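Local coordinates for uncharacterized protein (Eubacterium siraeum, PDB 4OBM) that is of unknown function but belongs to the LytR-CpsA-Psr family and is a putative cell envelope-related transcription regulator, at residues A[44-48]-A[49-53]; A[202-205]-A[206-210]; A[211-214]-A[215-219]. All coordinates share one frame; numbering follows the deposited sequence.

Overall arrangement
From the N terminus, strand 40-47 turns back into strand 52-58, and interaction 1 closes that hairpin inside the mixed sheet. Much later in the chain, interaction 2 leads from the edge strand 201-202 into helix 206-210, and interaction 3 follows directly, winding up helix 213-220. The three are in series, none nested in or crossing another. Interactions 2 and 3 adjoin in sequence, their centres about 13 Å apart. Interactions 1 and 3 meet in space, with centres about 11 Å apart: Y46 and N51 of the hairpin both reach T219 of the helix. Interactions 1 and 2 do not touch, their nearest atoms about 8 Å apart.

Interaction 1. Residues A[44-48]-A[49-53]; sequences ITYIA and KNNTF
Y46 and F53 face each other across a beta hairpin as an antiparallel non-hydrogen-bonded pair, and their rings form an offset stack: centroids 4.8 Å apart, planes inclined by 29°. The contact is made by Y46 CD1, which lies over one face of the F53 ring, toward its rim, 3.5 Å from F53 CE1. With CG anti to the backbone N (chi1 172°), the tyrosine ring swings beside its own carbonyl and turns its hydroxyl to T219 of helix 213-220. I44 CD1 adds an apolar contact to F53 CD1 at 4.2 Å.

Backbone bonds set the register. I47 and T52 are the hydrogen-bonded pair: I47 N gives to T52 O at 2.9 Å, and T52 N returns to I47 O at 3.3 Å. N51 and T52 both face I47, a G1 beta bulge, and N51 has the positive phi (49°) expected at its first position. At the turn, N50 N to I47 O and N51 N to A48 O are only weak bonds.

The chemistry thus divides: paired amides fix the strand register, while stacked rings fill the side toward helix 213-220, where a tyrosine hydroxyl is satisfied by a threonine.

Interaction 2. Residues A[202-205]-A[206-210]; sequences TNIE and QSDYD
The N-terminal cap of helix 206-210 brings E205 and D208 together, E205 standing at the N-cap position and D208 three residues on, in the first turn. The central evidence is a side-chain-to-backbone bond: E205 N gives its hydrogen to D208 OD2 at 2.6 Å, with an N-H...O angle of 167°. The amide meets the anti side of that oxygen, 19° out of the carboxylate plane. The torsion of D208 explains the reach, because CG lies beside the backbone N and opposite the carbonyl carbon (chi1 -58°), turning the carboxylate back along the chain toward the start of the helix.

The E205 side chain does not return the bond. It runs alongside that of D208, pointing the same way, and the two carboxylates are steeply inclined to each other; E205 OE2 stays 5.8 Å from D208 OD2. K96 of strand 94-100 makes a long, weak ion pair with D208, which may offset part of the local negative charge. From the backbone, E205 O receives weak bonds from D208 N at 3.1 Å and Y209 N at 3.4 Å.

Two local bonds flank the cap. Before it, T202 OG1 accepts from I204 N at 3.1 Å, closing an ST turn as the chain leaves strand 201-202. Within the helix, Q206 NE2 gives to D210 OD1 at 2.7 Å, one turn on, with the acceptor close to the glutamine amide plane.

The bond from the N-cap amide to the N3 side chain is one of the two that define a capping box; the other, between the N-cap side chain and the N3 amide, is not made, so only half of the box is formed at this helix N terminus.

Interaction 3. Residues A[211-214]-A[215-219]; sequences AKVK and AIVYT
K212 to Y218 take in most of the short alpha helix 213-220, a local contact between successive turns near the protein surface. The helix rests partly on helix 186-199, which V213, I216 and V217 touch, and partly on the hairpin of strands 40-47 and 52-58, to which T219 turns.

The alpha-helical assignment rests on three successive i to i+4 bonds. I216 N gives to K212 O at 3.1 Å. V217 N follows to V213 O at 2.8 Å. Y218 N then gives to K214 O at 3.1 Å. K212 O also takes a weak bond from A215 N at 2.9 Å, so this single carbonyl receives the first two donors across the contact.

Side chains follow the same spacing. K212 CB approaches the far end of I216, 4.1 Å from CD1, and both side chains lie against F24 of strand 24-30; the lysine NZ continues to T21 O, its polar partner outside the helix. On the side toward S186 and L189, the two valines run alongside each other, pointing the same way. Their torsions differ: in V213, chi1 of 64° sets CG1 between the backbone N and the carbonyl carbon, which leaves CG2 opposite the backbone N, whereas in V217 the CG2 branch lies beside its backbone N and opposite the carbonyl carbon. That turns the V217 branch back along the helix, where V217 CG2 meets V213 CG2 at 3.8 Å and lies 3.3 Å from V213 O.

Interaction 1. Residues A[44-48]-A[49-53]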
# COMPACT_ATOMS: atom_id res chain seq x y z
N ILE A 44 1.61 -3.59 -0.79
CA ILE A 44 0.60 -4.17 0.08
C ILE A 44 0.75 -5.66 -0.09
O ILE A 44 0.62 -6.16 -1.20
CB ILE A 44 -0.85 -3.63 -0.11
CG1 ILE A 44 -1.81 -4.23 0.94
CG2 ILE A 44 -1.37 -3.72 -1.56
CD1 ILE A 44 -3.16 -3.55 1.06
N THR A 45 1.12 -6.34 1.00
CA THR A 45 1.34 -7.78 1.02
C THR A 45 0.32 -8.45 1.92
O THR A 45 0.29 -8.20 3.13
CB THR A 45 2.78 -8.12 1.49
OG1 THR A 45 3.72 -7.48 0.63
CG2 THR A 45 3.06 -9.63 1.52
N TYR A 46 -0.51 -9.31 1.32
CA TYR A 46 -1.49 -10.10 2.05
C TYR A 46 -0.85 -11.40 2.51
O TYR A 46 -0.35 -12.18 1.69
CB TYR A 46 -2.72 -10.38 1.16
CG TYR A 46 -3.71 -11.37 1.75
CD1 TYR A 46 -4.33 -11.12 2.97
CD2 TYR A 46 -4.03 -12.55 1.08
CE1 TYR A 46 -5.25 -12.01 3.51
CE2 TYR A 46 -4.96 -13.45 1.61
CZ TYR A 46 -5.58 -13.17 2.82
OH TYR A 46 -6.47 -14.06 3.35
N ILE A 47 -0.81 -11.61 3.84
CA ILE A 47 -0.30 -12.85 4.43
C ILE A 47 -1.53 -13.60 4.95
O ILE A 47 -2.04 -13.26 6.02
CB ILE A 47 0.79 -12.65 5.51
CG1 ILE A 47 1.79 -11.51 5.17
CG2 ILE A 47 1.48 -13.99 5.88
CD1 ILE A 47 3.00 -11.84 4.29
N ALA A 48 -2.02 -14.58 4.17
CA ALA A 48 -3.22 -15.35 4.46
C ALA A 48 -3.15 -16.09 5.80
O ALA A 48 -4.15 -16.12 6.51
CB ALA A 48 -3.51 -16.34 3.35
N LYS A 49 -1.98 -16.67 6.15
CA LYS A 49 -1.78 -17.40 7.42
C LYS A 49 -2.04 -16.48 8.64
O LYS A 49 -2.65 -16.92 9.61
CB LYS A 49 -0.35 -17.98 7.49
CG LYS A 49 -0.17 -19.07 8.54
CD LYS A 49 1.30 -19.38 8.82
CE LYS A 49 1.83 -18.65 10.03
NZ LYS A 49 3.27 -18.96 10.28
N ASN A 50 -1.61 -15.20 8.55
CA ASN A 50 -1.73 -14.21 9.61
C ASN A 50 -2.99 -13.33 9.47
O ASN A 50 -3.24 -12.49 10.35
CB ASN A 50 -0.49 -13.31 9.62
CG ASN A 50 0.71 -13.95 10.29
OD1 ASN A 50 1.31 -14.89 9.77
ND2 ASN A 50 1.09 -13.42 11.44
N ASN A 51 -3.80 -13.52 8.40
CA ASN A 51 -5.01 -12.73 8.12
C ASN A 51 -4.69 -11.24 8.23
O ASN A 51 -5.41 -10.47 8.88
CB ASN A 51 -6.19 -13.13 9.04
CG ASN A 51 -6.76 -14.51 8.79
OD1 ASN A 51 -6.64 -15.41 9.62
ND2 ASN A 51 -7.40 -14.70 7.65
N THR A 52 -3.56 -10.83 7.63
CA THR A 52 -3.11 -9.45 7.69
C THR A 52 -2.65 -8.96 6.31
O THR A 52 -2.29 -9.76 5.43
CB THR A 52 -2.03 -9.24 8.79
OG1 THR A 52 -1.98 -7.85 9.14
CG2 THR A 52 -0.63 -9.72 8.37
N PHE A 53 -2.67 -7.64 6.16
CA PHE A 53 -2.19 -6.90 5.00
C PHE A 53 -1.03 -6.04 5.50
O PHE A 53 -1.22 -5.27 6.43
CB PHE A 53 -3.34 -6.07 4.39
CG PHE A 53 -4.44 -6.89 3.78
CD1 PHE A 53 -4.38 -7.28 2.44
CD2 PHE A 53 -5.55 -7.27 4.53
CE1 PHE A 53 -5.42 -8.03 1.86
CE2 PHE A 53 -6.58 -8.03 3.95
CZ PHE A 53 -6.51 -8.40 2.62

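Interaction 2. Residues A[202-205]-A[206-210]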
# COMPACT_ATOMS: atom_id res chain seq x y z
N THR A 202 -3.54 -0.18 -14.33
CA THR A 202 -3.18 -1.40 -13.60
C THR A 202 -2.97 -2.59 -14.54
O THR A 202 -3.46 -2.57 -15.66
CB THR A 202 -4.27 -1.70 -12.51
OG1 THR A 202 -3.89 -2.85 -11.76
CG2 THR A 202 -5.68 -1.89 -13.08
N ASN A 203 -2.26 -3.64 -14.06
CA ASN A 203 -2.09 -4.87 -14.83
C ASN A 203 -2.82 -6.00 -14.10
O ASN A 203 -2.60 -7.18 -14.40
CB ASN A 203 -0.61 -5.19 -15.06
CG ASN A 203 0.17 -5.46 -13.81
OD1 ASN A 203 -0.19 -5.00 -12.72
ND2 ASN A 203 1.26 -6.18 -13.93
N ILE A 204 -3.68 -5.63 -13.13
CA ILE A 204 -4.52 -6.56 -12.38
C ILE A 204 -5.67 -6.96 -13.30
O ILE A 204 -6.42 -6.10 -13.78
CB ILE A 204 -5.01 -5.98 -11.00
CG1 ILE A 204 -3.85 -5.87 -9.99
CG2 ILE A 204 -6.19 -6.79 -10.40
CD1 ILE A 204 -4.23 -5.33 -8.63
N GLU A 205 -5.81 -8.25 -13.56
CA GLU A 205 -6.90 -8.74 -14.39
C GLU A 205 -7.96 -9.33 -13.50
O GLU A 205 -7.70 -9.59 -12.31
CB GLU A 205 -6.40 -9.76 -15.45
CG GLU A 205 -5.45 -9.19 -16.51
CD GLU A 205 -5.87 -7.91 -17.22
OE1 GLU A 205 -7.07 -7.77 -17.58
OE2 GLU A 205 -4.99 -7.04 -17.42
N GLN A 206 -9.17 -9.55 -14.05
CA GLN A 206 -10.31 -10.14 -13.34
C GLN A 206 -9.96 -11.53 -12.77
O GLN A 206 -10.37 -11.85 -11.66
CB GLN A 206 -11.52 -10.22 -14.28
CG GLN A 206 -12.82 -10.70 -13.64
CD GLN A 206 -13.32 -9.74 -12.61
OE1 GLN A 206 -13.46 -8.54 -12.85
NE2 GLN A 206 -13.61 -10.26 -11.42
N SER A 207 -9.14 -12.31 -13.49
CA SER A 207 -8.70 -13.65 -13.07
C SER A 207 -7.86 -13.59 -11.77
O SER A 207 -7.95 -14.51 -10.96
CB SER A 207 -7.92 -14.33 -14.19
OG SER A 207 -6.85 -13.52 -14.65
N ASP A 208 -7.06 -12.50 -11.58
CA ASP A 208 -6.19 -12.25 -10.41
C ASP A 208 -7.03 -12.03 -9.16
O ASP A 208 -6.74 -12.62 -8.12
CB ASP A 208 -5.28 -11.04 -10.64
CG ASP A 208 -4.39 -11.17 -11.85
OD1 ASP A 208 -3.76 -12.23 -12.00
OD2 ASP A 208 -4.33 -10.21 -12.65
N TYR A 209 -8.07 -11.19 -9.29
CA TYR A 209 -9.02 -10.92 -8.21
C TYR A 209 -9.84 -12.19 -7.86
O TYR A 209 -9.94 -12.51 -6.68
CB TYR A 209 -9.95 -9.74 -8.58
CG TYR A 209 -11.15 -9.58 -7.66
CD1 TYR A 209 -11.05 -8.87 -6.47
CD2 TYR A 209 -12.40 -10.09 -8.02
CE1 TYR A 209 -12.16 -8.68 -5.65
CE2 TYR A 209 -13.51 -9.93 -7.20
CZ TYR A 209 -13.39 -9.20 -6.03
OH TYR A 209 -14.49 -9.03 -5.22
N ASP A 210 -10.40 -12.90 -8.89
CA ASP A 210 -11.24 -14.10 -8.73
C ASP A 210 -10.53 -15.27 -8.04
O ASP A 210 -11.19 -16.15 -7.48
CB ASP A 210 -11.75 -14.58 -10.09
CG ASP A 210 -12.75 -13.66 -10.78
OD1 ASP A 210 -13.09 -12.59 -10.19
OD2 ASP A 210 -13.17 -13.98 -11.90

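Interaction 3. Residues A[211-214]-A[215-219]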
# COMPACT_ATOMS: atom_id res chain seq x y z
N ALA A 211 -9.21 -15.31 -8.12
CA ALA A 211 -8.41 -16.37 -7.51
C ALA A 211 -8.07 -16.04 -6.05
O ALA A 211 -7.70 -16.95 -5.29
CB ALA A 211 -7.13 -16.57 -8.33
N LYS A 212 -8.26 -14.76 -5.64
CA LYS A 212 -7.89 -14.28 -4.30
C LYS A 212 -9.05 -13.82 -3.43
O LYS A 212 -8.95 -13.96 -2.21
CB LYS A 212 -6.87 -13.12 -4.40
CG LYS A 212 -5.55 -13.49 -5.11
CD LYS A 212 -4.62 -14.38 -4.29
CE LYS A 212 -4.01 -15.47 -5.14
NZ LYS A 212 -2.54 -15.58 -4.96
N VAL A 213 -10.14 -13.27 -4.02
CA VAL A 213 -11.32 -12.75 -3.30
C VAL A 213 -11.82 -13.71 -2.16
O VAL A 213 -12.16 -13.21 -1.08
CB VAL A 213 -12.48 -12.32 -4.24
CG1 VAL A 213 -13.06 -13.50 -5.04
CG2 VAL A 213 -13.56 -11.58 -3.47
N LYS A 214 -11.82 -15.04 -2.36
CA LYS A 214 -12.26 -15.98 -1.31
C LYS A 214 -11.42 -15.81 -0.04
O LYS A 214 -12.00 -15.72 1.03
CB LYS A 214 -12.23 -17.45 -1.77
CG LYS A 214 -13.41 -17.82 -2.65
CD LYS A 214 -13.48 -19.31 -2.94
CE LYS A 214 -14.22 -19.62 -4.22
NZ LYS A 214 -15.66 -19.25 -4.15
N ALA A 215 -10.09 -15.71 -0.17
CA ALA A 215 -9.18 -15.48 0.97
C ALA A 215 -9.36 -14.08 1.56
O ALA A 215 -9.34 -13.93 2.78
CB ALA A 215 -7.74 -15.68 0.55
N ILE A 216 -9.50 -13.03 0.69
CA ILE A 216 -9.70 -11.64 1.11
C ILE A 216 -10.97 -11.56 1.99
O ILE A 216 -10.88 -11.12 3.13
CB ILE A 216 -9.74 -10.66 -0.10
CG1 ILE A 216 -8.43 -10.70 -0.90
CG2 ILE A 216 -10.06 -9.23 0.37
CD1 ILE A 216 -8.48 -10.03 -2.31
N VAL A 217 -12.13 -12.03 1.48
CA VAL A 217 -13.41 -11.99 2.20
C VAL A 217 -13.28 -12.79 3.50
O VAL A 217 -13.75 -12.31 4.54
CB VAL A 217 -14.59 -12.47 1.32
CG1 VAL A 217 -15.89 -12.61 2.12
CG2 VAL A 217 -14.79 -11.53 0.13
N TYR A 218 -12.60 -13.96 3.47
CA TYR A 218 -12.37 -14.76 4.67
C TYR A 218 -11.69 -13.92 5.74
O TYR A 218 -12.18 -13.89 6.86
CB TYR A 218 -11.54 -16.03 4.39
CG TYR A 218 -11.16 -16.79 5.65
CD1 TYR A 218 -10.06 -16.40 6.41
CD2 TYR A 218 -11.89 -17.88 6.07
CE1 TYR A 218 -9.74 -17.06 7.60
CE2 TYR A 218 -11.57 -18.56 7.25
CZ TYR A 218 -10.49 -18.15 8.01
OH TYR A 218 -10.14 -18.81 9.15
N THR A 219 -10.53 -13.30 5.41
CA THR A 219 -9.69 -12.49 6.32
C THR A 219 -10.46 -11.29 6.90
O THR A 219 -10.29 -10.99 8.09
CB THR A 219 -8.40 -12.06 5.58
OG1 THR A 219 -7.51 -13.17 5.57
CG2 THR A 219 -7.70 -10.87 6.23